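PDB 2EKD: KaiC-like domain-containing protein, which is of unknown function but, as a KaiC-like member of the P-loop NTPase clan, may be related to nucleotide-binding proteins. Local coordinates for residues F12-Y22 / L171-I181; I43-Y53 / V72-I83. One frame throughout, in Å; residues are numbered along the deposited sequence.

Contact 1: residues F12-Y22 / L171-I181; sequences FRVGETVLVEY and LEEVVTSILEI
E16 reaches across to T176 and S177 with one carboxylate oxygen. S177 OG donates to E16 OE1 at 2.8 Å, on the syn lone pair of that oxygen, and T176 OG1 lies 2.9 Å from that same OE1. The first torsion of T176 (chi1 52°) sets its hydroxyl between the backbone N and the carbonyl carbon, where OG1 also accepts from T17 N at 2.9 Å. E16 OE2 takes R13 N on its anti side, within the type II turn from R13 to E16, so both oxygens of the carboxylate are engaged. With an alanine here, the S177 hydroxyl and the R13 N-H would probably both lose their acceptor.

The backbone bonds belong to two parallel neighbours, strands 17-22 and 177-181, whose axes are 18° apart. L19 and E21 each give and take one bond: L179 N to L19 O is 2.8 Å and almost straight, and I181 N to E21 O is 3.0 Å. These are adjacent strands of the central sheet, consistent with the alpha/beta fold of the P-loop NTPase clan, joined the long way round through most of the chain; helix 165-174 leads directly into the second of them.

Apolar side chains fill in on both sides of the pair. L179 CD1 meets F12 CZ at 3.7 Å, while the F12 ring also has edge-to-face partners in F8 and F152. On the other side L19 packs its CB against V175 CG2 at 4.0 Å, and its CD2 meets E172 CG where the two side chains cross at about a right angle.

As for charge, E21 and E172 each form a salt bridge with K189, which sets one lysine between two neighbouring acids.

Contact 2: residues I43-Y53 / V72-I83; sequences IVVDDILDTYY and VQVIKMGGTKDI
Two bends in the K76 chain (chi3 65°, chi4 69°) swing NZ over to D50 OD1, while D47 keeps CG anti to its backbone N (chi1 179°) and lies alongside K76, pointing the same way. D47 and K76 sit on the parallel strands 44-48 and 73-77, which are joined by a beta-alpha-beta crossover through helix 51-61, and the charged cluster lies at the C-terminal ends of the strands. NZ meets D50 OD1 nearly along the C-O bond at 2.9 Å, and its bond to D47 OD2 is weak at 3.2 Å. D50 OD1 also takes K81 N, from above the carboxylate plane, while D47 OD1 receives Y52 N at the start of the helix. At G79 a side chain would collide with D50 OD1.

Beside this cluster K81 lies over one face of the Y53 ring. Its CG is 3.8 Å from the ring centroid in a CH-pi contact, and its NZ makes an off-centre cation-pi contact and is also hydrogen-bonded to N142 of the third subunit. I83 CG1 meets the edge of the same ring. A water donates to D47 O at 2.7 Å and accepts from both D50 N and K76 NZ.

Contacts 1 and 2 pair strands of one sheet, on opposite sides of the chain's centre, with strands 114-119 and 149-156 lying between them. Their centres are 20 Å apart and they do not touch. Along the chain, contact 2 is nested within the loop that contact 1 closes: contact 2 is a local crossover, contact 1 a long-range closure. Contact 1 is deeply buried, and its polar groups are held by hydroxyls, backbone N-H groups and lysine. Contact 2 is buried along its strands but more open at their C-terminal ends, where a salt-bridge network, ordered water and a lysine over a tyrosine take over.

Contact 1: residues F12-Y22 / L171-I181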
loop_
_atom_site.group_PDB
_atom_site.type_symbol
_atom_site.label_atom_id
_atom_site.label_comp_id
_atom_site.label_asym_id
_atom_site.label_seq_id
_atom_site.Cartn_x
_atom_site.Cartn_y
_atom_site.Cartn_z
ATOM N N PHE F 12 -38.808 -2.367 -1.772
ATOM C CA PHE F 12 -38.448 -1.512 -0.652
ATOM C C PHE F 12 -39.688 -0.963 0.066
ATOM O O PHE F 12 -40.784 -0.920 -0.476
ATOM C CB PHE F 12 -37.602 -0.357 -1.194
ATOM C CG PHE F 12 -36.588 -0.871 -2.177
ATOM C CD1 PHE F 12 -35.447 -1.517 -1.713
ATOM C CD2 PHE F 12 -36.785 -0.692 -3.536
ATOM C CE1 PHE F 12 -34.507 -1.991 -2.617
ATOM C CE2 PHE F 12 -35.839 -1.173 -4.437
ATOM C CZ PHE F 12 -34.699 -1.827 -3.983
ATOM N N ARG F 13 -39.509 -0.536 1.309
ATOM C CA ARG F 13 -40.616 0.042 2.060
ATOM C C ARG F 13 -40.280 1.474 2.460
ATOM O O ARG F 13 -39.104 1.842 2.568
ATOM C CB ARG F 13 -40.926 -0.803 3.297
ATOM C CG ARG F 13 -39.818 -0.890 4.308
ATOM C CD ARG F 13 -40.189 -1.903 5.377
ATOM N NE ARG F 13 -41.495 -1.617 5.964
ATOM C CZ ARG F 13 -42.109 -2.406 6.842
ATOM N NH1 ARG F 13 -41.532 -3.533 7.238
ATOM N NH2 ARG F 13 -43.300 -2.069 7.321
ATOM N N VAL F 14 -41.317 2.283 2.659
ATOM C CA VAL F 14 -41.127 3.675 3.026
ATOM C C VAL F 14 -40.193 3.833 4.207
ATOM O O VAL F 14 -40.223 3.041 5.152
ATOM C CB VAL F 14 -42.470 4.366 3.359
ATOM C CG1 VAL F 14 -43.333 4.421 2.123
ATOM C CG2 VAL F 14 -43.183 3.621 4.473
ATOM N N GLY F 15 -39.353 4.863 4.139
ATOM C CA GLY F 15 -38.414 5.127 5.211
ATOM C C GLY F 15 -37.052 4.508 4.958
ATOM O O GLY F 15 -36.092 4.819 5.666
ATOM N N GLU F 16 -36.957 3.633 3.959
ATOM C CA GLU F 16 -35.677 2.999 3.660
ATOM C C GLU F 16 -34.684 3.915 2.965
ATOM O O GLU F 16 -35.055 4.855 2.259
ATOM C CB GLU F 16 -35.845 1.763 2.770
ATOM C CG GLU F 16 -36.247 0.486 3.487
ATOM C CD GLU F 16 -35.872 -0.768 2.701
ATOM O OE1 GLU F 16 -34.658 -1.051 2.556
ATOM O OE2 GLU F 16 -36.786 -1.469 2.222
ATOM N N THR F 17 -33.409 3.629 3.186
ATOM C CA THR F 17 -32.342 4.346 2.516
ATOM C C THR F 17 -31.635 3.228 1.761
ATOM O O THR F 17 -31.090 2.299 2.360
ATOM C CB THR F 17 -31.378 5.027 3.495
ATOM O OG1 THR F 17 -32.067 6.093 4.162
ATOM C CG2 THR F 17 -30.184 5.605 2.738
ATOM N N VAL F 18 -31.683 3.311 0.438
ATOM C CA VAL F 18 -31.087 2.303 -0.416
ATOM C C VAL F 18 -29.819 2.808 -1.086
ATOM O O VAL F 18 -29.827 3.820 -1.786
ATOM C CB VAL F 18 -32.085 1.860 -1.510
ATOM C CG1 VAL F 18 -31.559 0.646 -2.233
ATOM C CG2 VAL F 18 -33.449 1.580 -0.888
ATOM N N LEU F 19 -28.724 2.098 -0.867
ATOM C CA LEU F 19 -27.468 2.476 -1.477
ATOM C C LEU F 19 -27.401 1.756 -2.821
ATOM O O LEU F 19 -27.556 0.536 -2.887
ATOM C CB LEU F 19 -26.310 2.050 -0.574
ATOM C CG LEU F 19 -24.919 2.615 -0.870
ATOM C CD1 LEU F 19 -24.955 4.143 -0.865
ATOM C CD2 LEU F 19 -23.948 2.096 0.180
ATOM N N VAL F 20 -27.207 2.520 -3.890
ATOM C CA VAL F 20 -27.099 1.961 -5.232
ATOM C C VAL F 20 -25.644 2.128 -5.679
ATOM O O VAL F 20 -25.223 3.220 -6.077
ATOM C CB VAL F 20 -28.026 2.702 -6.227
ATOM C CG1 VAL F 20 -27.887 2.102 -7.627
ATOM C CG2 VAL F 20 -29.473 2.615 -5.750
ATOM N N GLU F 21 -24.882 1.041 -5.594
ATOM C CA GLU F 21 -23.477 1.059 -5.964
ATOM C C GLU F 21 -23.268 0.758 -7.441
ATOM O O GLU F 21 -23.831 -0.194 -7.987
ATOM C CB GLU F 21 -22.703 0.060 -5.094
ATOM C CG GLU F 21 -22.915 0.306 -3.612
ATOM C CD GLU F 21 -22.170 -0.658 -2.711
ATOM O OE1 GLU F 21 -21.865 -1.793 -3.132
ATOM O OE2 GLU F 21 -21.909 -0.283 -1.557
ATOM N N TYR F 22 -22.455 1.579 -8.089
ATOM C CA TYR F 22 -22.180 1.385 -9.504
ATOM C C TYR F 22 -20.730 1.755 -9.813
ATOM O O TYR F 22 -19.988 2.157 -8.915
ATOM C CB TYR F 22 -23.154 2.231 -10.337
ATOM C CG TYR F 22 -22.956 3.730 -10.237
ATOM C CD1 TYR F 22 -22.076 4.396 -11.095
ATOM C CD2 TYR F 22 -23.651 4.487 -9.289
ATOM C CE1 TYR F 22 -21.897 5.778 -11.014
ATOM C CE2 TYR F 22 -23.476 5.868 -9.199
ATOM C CZ TYR F 22 -22.597 6.508 -10.065
ATOM O OH TYR F 22 -22.412 7.874 -9.984
ATOM N N LEU F 171 -20.853 3.558 5.399
ATOM C CA LEU F 171 -22.007 3.905 4.576
ATOM C C LEU F 171 -22.928 2.702 4.372
ATOM O O LEU F 171 -24.152 2.819 4.488
ATOM C CB LEU F 171 -21.548 4.405 3.203
ATOM C CG LEU F 171 -22.069 5.736 2.665
ATOM C CD1 LEU F 171 -21.671 5.846 1.201
ATOM C CD2 LEU F 171 -23.581 5.836 2.816
ATOM N N GLU F 172 -22.338 1.555 4.042
ATOM C CA GLU F 172 -23.118 0.345 3.817
ATOM C C GLU F 172 -23.805 -0.087 5.107
ATOM O O GLU F 172 -24.861 -0.717 5.076
ATOM C CB GLU F 172 -22.223 -0.786 3.289
ATOM C CG GLU F 172 -21.506 -0.448 1.976
ATOM C CD GLU F 172 -20.890 -1.666 1.298
ATOM O OE1 GLU F 172 -20.294 -2.515 1.993
ATOM O OE2 GLU F 172 -20.987 -1.769 0.058
ATOM N N GLU F 173 -23.212 0.280 6.238
ATOM C CA GLU F 173 -23.768 -0.068 7.539
ATOM C C GLU F 173 -25.052 0.702 7.884
ATOM O O GLU F 173 -26.027 0.114 8.346
ATOM C CB GLU F 173 -22.729 0.185 8.641
ATOM C CG GLU F 173 -23.173 -0.293 10.021
ATOM C CD GLU F 173 -22.189 0.058 11.138
ATOM O OE1 GLU F 173 -20.956 -0.042 10.932
ATOM O OE2 GLU F 173 -22.659 0.414 12.240
ATOM N N VAL F 174 -25.048 2.015 7.657
ATOM C CA VAL F 174 -26.194 2.847 7.999
ATOM C C VAL F 174 -27.418 2.742 7.105
ATOM O O VAL F 174 -28.519 3.100 7.529
ATOM C CB VAL F 174 -25.792 4.334 8.099
ATOM C CG1 VAL F 174 -24.668 4.496 9.120
ATOM C CG2 VAL F 174 -25.369 4.856 6.738
ATOM N N VAL F 175 -27.249 2.263 5.875
ATOM C CA VAL F 175 -28.396 2.140 4.988
ATOM C C VAL F 175 -29.181 0.860 5.280
ATOM O O VAL F 175 -28.658 -0.058 5.919
ATOM C CB VAL F 175 -27.966 2.176 3.494
ATOM C CG1 VAL F 175 -27.220 3.482 3.208
ATOM C CG2 VAL F 175 -27.101 0.961 3.153
ATOM N N THR F 176 -30.430 0.804 4.820
ATOM C CA THR F 176 -31.285 -0.364 5.041
ATOM C C THR F 176 -31.196 -1.416 3.932
ATOM O O THR F 176 -31.470 -2.592 4.165
ATOM C CB THR F 176 -32.771 0.047 5.216
ATOM O OG1 THR F 176 -33.171 0.884 4.123
ATOM C CG2 THR F 176 -32.966 0.796 6.524
ATOM N N SER F 177 -30.833 -0.993 2.726
ATOM C CA SER F 177 -30.695 -1.923 1.607
ATOM C C SER F 177 -29.539 -1.494 0.718
ATOM O O SER F 177 -29.242 -0.299 0.591
ATOM C CB SER F 177 -31.974 -1.985 0.760
ATOM O OG SER F 177 -32.932 -2.881 1.302
ATOM N N ILE F 178 -28.882 -2.473 0.113
ATOM C CA ILE F 178 -27.769 -2.187 -0.781
ATOM C C ILE F 178 -27.951 -2.927 -2.093
ATOM O O ILE F 178 -28.185 -4.135 -2.105
ATOM C CB ILE F 178 -26.414 -2.611 -0.176
ATOM C CG1 ILE F 178 -26.158 -1.834 1.122
ATOM C CG2 ILE F 178 -25.302 -2.370 -1.195
ATOM C CD1 ILE F 178 -24.914 -2.280 1.883
ATOM N N LEU F 179 -27.860 -2.185 -3.189
ATOM C CA LEU F 179 -27.967 -2.756 -4.520
ATOM C C LEU F 179 -26.644 -2.530 -5.226
ATOM O O LEU F 179 -26.029 -1.469 -5.084
ATOM C CB LEU F 179 -29.076 -2.078 -5.331
ATOM C CG LEU F 179 -30.518 -2.223 -4.834
ATOM C CD1 LEU F 179 -31.462 -1.546 -5.819
ATOM C CD2 LEU F 179 -30.871 -3.701 -4.683
ATOM N N GLU F 180 -26.190 -3.527 -5.972
ATOM C CA GLU F 180 -24.950 -3.367 -6.705
ATOM C C GLU F 180 -25.205 -3.693 -8.171
ATOM O O GLU F 180 -25.629 -4.801 -8.510
ATOM C CB GLU F 180 -23.845 -4.271 -6.149
ATOM C CG GLU F 180 -22.460 -3.683 -6.394
ATOM C CD GLU F 180 -21.317 -4.602 -5.996
ATOM O OE1 GLU F 180 -21.395 -5.236 -4.916
ATOM O OE2 GLU F 180 -20.328 -4.674 -6.764
ATOM N N ILE F 181 -24.963 -2.713 -9.034
ATOM C CA ILE F 181 -25.164 -2.907 -10.456
ATOM C C ILE F 181 -23.998 -3.650 -11.093
ATOM O O ILE F 181 -22.842 -3.253 -10.937
ATOM C CB ILE F 181 -25.324 -1.565 -11.197
ATOM C CG1 ILE F 181 -26.522 -0.793 -10.637
ATOM C CG2 ILE F 181 -25.504 -1.826 -12.688
ATOM C CD1 ILE F 181 -26.763 0.545 -11.312
#

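Contact 2: residues I43-Y53 / V72-I83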
loop_
_atom_site.group_PDB
_atom_site.type_symbol
_atom_site.label_atom_id
_atom_site.label_comp_id
_atom_site.label_asym_id
_atom_site.label_seq_id
_atom_site.Cartn_x
_atom_site.Cartn_y
_atom_site.Cartn_z
ATOM N N ILE F 43 -41.544 12.092 -7.833
ATOM C CA ILE F 43 -40.088 11.963 -7.842
ATOM C C ILE F 43 -39.398 13.257 -7.406
ATOM O O ILE F 43 -39.711 14.330 -7.909
ATOM C CB ILE F 43 -39.552 11.635 -9.255
ATOM C CG1 ILE F 43 -40.078 10.277 -9.738
ATOM C CG2 ILE F 43 -38.024 11.662 -9.243
ATOM C CD1 ILE F 43 -39.507 9.088 -9.001
ATOM N N VAL F 44 -38.459 13.149 -6.473
ATOM C CA VAL F 44 -37.690 14.302 -6.022
ATOM C C VAL F 44 -36.217 13.899 -6.021
ATOM O O VAL F 44 -35.811 12.958 -5.332
ATOM C CB VAL F 44 -38.086 14.765 -4.611
ATOM C CG1 VAL F 44 -37.178 15.908 -4.168
ATOM C CG2 VAL F 44 -39.530 15.233 -4.608
ATOM N N VAL F 45 -35.426 14.617 -6.805
ATOM C CA VAL F 45 -34.004 14.342 -6.924
ATOM C C VAL F 45 -33.138 15.308 -6.109
ATOM O O VAL F 45 -33.328 16.524 -6.155
ATOM C CB VAL F 45 -33.558 14.431 -8.409
ATOM C CG1 VAL F 45 -32.056 14.208 -8.524
ATOM C CG2 VAL F 45 -34.322 13.416 -9.253
ATOM N N ASP F 46 -32.205 14.759 -5.341
ATOM C CA ASP F 46 -31.273 15.583 -4.585
ATOM C C ASP F 46 -30.023 15.577 -5.466
ATOM O O ASP F 46 -29.325 14.566 -5.578
ATOM C CB ASP F 46 -30.981 14.980 -3.210
ATOM C CG ASP F 46 -32.167 15.082 -2.272
ATOM O OD1 ASP F 46 -32.878 16.107 -2.332
ATOM O OD2 ASP F 46 -32.387 14.155 -1.466
ATOM N N ASP F 47 -29.775 16.708 -6.111
ATOM C CA ASP F 47 -28.660 16.851 -7.033
ATOM C C ASP F 47 -27.419 17.471 -6.395
ATOM O O ASP F 47 -27.347 18.683 -6.171
ATOM C CB ASP F 47 -29.134 17.671 -8.234
ATOM C CG ASP F 47 -28.048 17.914 -9.249
ATOM O OD1 ASP F 47 -27.011 17.217 -9.211
ATOM O OD2 ASP F 47 -28.249 18.804 -10.101
ATOM N N ILE F 48 -26.442 16.621 -6.094
ATOM C CA ILE F 48 -25.204 17.082 -5.481
ATOM C C ILE F 48 -24.152 17.381 -6.541
ATOM O O ILE F 48 -23.832 16.533 -7.378
ATOM C CB ILE F 48 -24.627 16.033 -4.502
ATOM C CG1 ILE F 48 -25.659 15.693 -3.423
ATOM C CG2 ILE F 48 -23.364 16.573 -3.858
ATOM C CD1 ILE F 48 -25.297 14.467 -2.580
ATOM N N LEU F 49 -23.630 18.602 -6.494
ATOM C CA LEU F 49 -22.591 19.057 -7.410
ATOM C C LEU F 49 -22.825 18.758 -8.887
ATOM O O LEU F 49 -21.962 18.205 -9.564
ATOM C CB LEU F 49 -21.244 18.485 -6.958
ATOM C CG LEU F 49 -20.770 19.093 -5.630
ATOM C CD1 LEU F 49 -19.618 18.289 -5.038
ATOM C CD2 LEU F 49 -20.361 20.551 -5.877
ATOM N N ASP F 50 -24.000 19.141 -9.379
ATOM C CA ASP F 50 -24.370 18.957 -10.785
ATOM C C ASP F 50 -24.278 17.540 -11.354
ATOM O O ASP F 50 -24.093 17.368 -12.562
ATOM C CB ASP F 50 -23.544 19.891 -11.680
ATOM C CG ASP F 50 -23.773 21.361 -11.365
ATOM O OD1 ASP F 50 -24.918 21.734 -11.023
ATOM O OD2 ASP F 50 -22.805 22.145 -11.472
ATOM N N THR F 51 -24.424 16.528 -10.503
ATOM C CA THR F 51 -24.364 15.155 -10.982
ATOM C C THR F 51 -25.596 14.822 -11.834
ATOM O O THR F 51 -25.516 14.022 -12.766
ATOM C CB THR F 51 -24.252 14.165 -9.801
ATOM O OG1 THR F 51 -23.097 14.502 -9.019
ATOM C CG2 THR F 51 -24.119 12.727 -10.304
ATOM N N TYR F 52 -26.730 15.450 -11.528
ATOM C CA TYR F 52 -27.950 15.200 -12.290
ATOM C C TYR F 52 -27.736 15.633 -13.739
ATOM O O TYR F 52 -28.120 14.927 -14.674
ATOM C CB TYR F 52 -29.130 15.945 -11.659
ATOM C CG TYR F 52 -30.485 15.540 -12.207
ATOM C CD1 TYR F 52 -30.749 14.216 -12.558
ATOM C CD2 TYR F 52 -31.523 16.472 -12.314
ATOM C CE1 TYR F 52 -32.014 13.826 -12.995
ATOM C CE2 TYR F 52 -32.795 16.092 -12.752
ATOM C CZ TYR F 52 -33.033 14.766 -13.086
ATOM O OH TYR F 52 -34.292 14.370 -13.474
ATOM N N TYR F 53 -27.099 16.784 -13.924
ATOM C CA TYR F 53 -26.798 17.276 -15.264
ATOM C C TYR F 53 -25.987 16.231 -16.048
ATOM O O TYR F 53 -26.247 15.997 -17.230
ATOM C CB TYR F 53 -26.003 18.588 -15.187
ATOM C CG TYR F 53 -25.426 19.024 -16.519
ATOM C CD1 TYR F 53 -26.237 19.582 -17.510
ATOM C CD2 TYR F 53 -24.073 18.825 -16.812
ATOM C CE1 TYR F 53 -25.719 19.927 -18.760
ATOM C CE2 TYR F 53 -23.545 19.164 -18.060
ATOM C CZ TYR F 53 -24.374 19.709 -19.029
ATOM O OH TYR F 53 -23.867 19.983 -20.283
ATOM N N VAL F 72 -39.236 16.768 -13.170
ATOM C CA VAL F 72 -39.312 16.312 -11.788
ATOM C C VAL F 72 -38.797 17.431 -10.898
ATOM O O VAL F 72 -38.117 18.336 -11.373
ATOM C CB VAL F 72 -38.453 15.052 -11.552
ATOM C CG1 VAL F 72 -38.907 13.934 -12.481
ATOM C CG2 VAL F 72 -36.981 15.374 -11.765
ATOM N N GLN F 73 -39.120 17.374 -9.609
ATOM C CA GLN F 73 -38.659 18.394 -8.677
ATOM C C GLN F 73 -37.230 18.063 -8.240
ATOM O O GLN F 73 -36.873 16.896 -8.068
ATOM C CB GLN F 73 -39.592 18.465 -7.466
ATOM C CG GLN F 73 -41.069 18.622 -7.847
ATOM C CD GLN F 73 -41.972 18.789 -6.640
ATOM O OE1 GLN F 73 -42.180 19.902 -6.155
ATOM N NE2 GLN F 73 -42.497 17.681 -6.135
ATOM N N VAL F 74 -36.419 19.098 -8.058
ATOM C CA VAL F 74 -35.026 18.918 -7.685
ATOM C C VAL F 74 -34.545 19.831 -6.560
ATOM O O VAL F 74 -34.888 21.010 -6.508
ATOM C CB VAL F 74 -34.111 19.148 -8.920
ATOM C CG1 VAL F 74 -32.643 19.059 -8.519
ATOM C CG2 VAL F 74 -34.430 18.128 -10.005
ATOM N N ILE F 75 -33.754 19.262 -5.657
ATOM C CA ILE F 75 -33.162 20.008 -4.556
ATOM C C ILE F 75 -31.664 19.980 -4.844
ATOM O O ILE F 75 -31.016 18.936 -4.717
ATOM C CB ILE F 75 -33.416 19.340 -3.193
ATOM C CG1 ILE F 75 -34.914 19.340 -2.881
ATOM C CG2 ILE F 75 -32.645 20.086 -2.097
ATOM C CD1 ILE F 75 -35.254 18.738 -1.533
ATOM N N LYS F 76 -31.122 21.121 -5.256
ATOM C CA LYS F 76 -29.708 21.209 -5.587
ATOM C C LYS F 76 -28.831 21.439 -4.370
ATOM O O LYS F 76 -29.157 22.237 -3.501
ATOM C CB LYS F 76 -29.468 22.321 -6.622
ATOM C CG LYS F 76 -30.035 22.006 -8.003
ATOM C CD LYS F 76 -29.655 23.064 -9.044
ATOM C CE LYS F 76 -28.150 23.110 -9.321
ATOM N NZ LYS F 76 -27.652 21.899 -10.045
HETATM N N MSE F 77 -27.722 20.712 -4.315
HETATM C CA MSE F 77 -26.763 20.835 -3.223
HETATM C C MSE F 77 -25.453 21.229 -3.908
HETATM O O MSE F 77 -24.630 20.385 -4.264
HETATM C CB MSE F 77 -26.656 19.496 -2.478
HETATM C CG MSE F 77 -28.041 18.924 -2.114
HETATM SE SE MSE F 77 -28.056 17.394 -1.155
HETATM C CE MSE F 77 -29.744 17.380 -0.551
ATOM N N GLY F 78 -25.289 22.534 -4.107
ATOM C CA GLY F 78 -24.123 23.045 -4.801
ATOM C C GLY F 78 -24.447 22.911 -6.278
ATOM O O GLY F 78 -25.588 22.601 -6.628
ATOM N N GLY F 79 -23.471 23.137 -7.150
ATOM C CA GLY F 79 -23.730 23.002 -8.571
ATOM C C GLY F 79 -24.045 24.298 -9.293
ATOM O O GLY F 79 -24.371 25.308 -8.674
ATOM N N THR F 80 -23.962 24.243 -10.619
ATOM C CA THR F 80 -24.206 25.384 -11.497
ATOM C C THR F 80 -25.210 25.057 -12.608
ATOM O O THR F 80 -25.838 25.956 -13.175
ATOM C CB THR F 80 -22.867 25.848 -12.139
ATOM O OG1 THR F 80 -22.191 26.729 -11.233
ATOM C CG2 THR F 80 -23.097 26.544 -13.478
ATOM N N LYS F 81 -25.352 23.771 -12.919
ATOM C CA LYS F 81 -26.260 23.338 -13.973
ATOM C C LYS F 81 -27.661 22.994 -13.489
ATOM O O LYS F 81 -27.866 22.012 -12.773
ATOM C CB LYS F 81 -25.678 22.134 -14.717
ATOM C CG LYS F 81 -24.533 22.464 -15.654
ATOM C CD LYS F 81 -23.243 22.722 -14.912
ATOM C CE LYS F 81 -22.132 23.062 -15.890
ATOM N NZ LYS F 81 -22.045 22.055 -16.986
ATOM N N ASP F 82 -28.624 23.806 -13.908
ATOM C CA ASP F 82 -30.017 23.614 -13.537
ATOM C C ASP F 82 -30.764 22.658 -14.466
ATOM O O ASP F 82 -31.000 22.967 -15.637
ATOM C CB ASP F 82 -30.734 24.965 -13.521
ATOM C CG ASP F 82 -30.680 25.639 -12.169
ATOM O OD1 ASP F 82 -29.673 25.468 -11.449
ATOM O OD2 ASP F 82 -31.647 26.353 -11.828
ATOM N N ILE F 83 -31.129 21.496 -13.933
ATOM C CA ILE F 83 -31.885 20.497 -14.681
ATOM C C ILE F 83 -33.082 20.119 -13.817
ATOM O O ILE F 83 -32.926 19.818 -12.631
ATOM C CB ILE F 83 -31.052 19.231 -14.961
ATOM C CG1 ILE F 83 -29.851 19.579 -15.847
ATOM C CG2 ILE F 83 -31.923 18.175 -15.638
ATOM C CD1 ILE F 83 -30.230 20.057 -17.248
HETATM O O HOH W 1 -26.161 20.472 -7.848
HETATM O O HOH W 2 -30.587 20.531 -10.992
#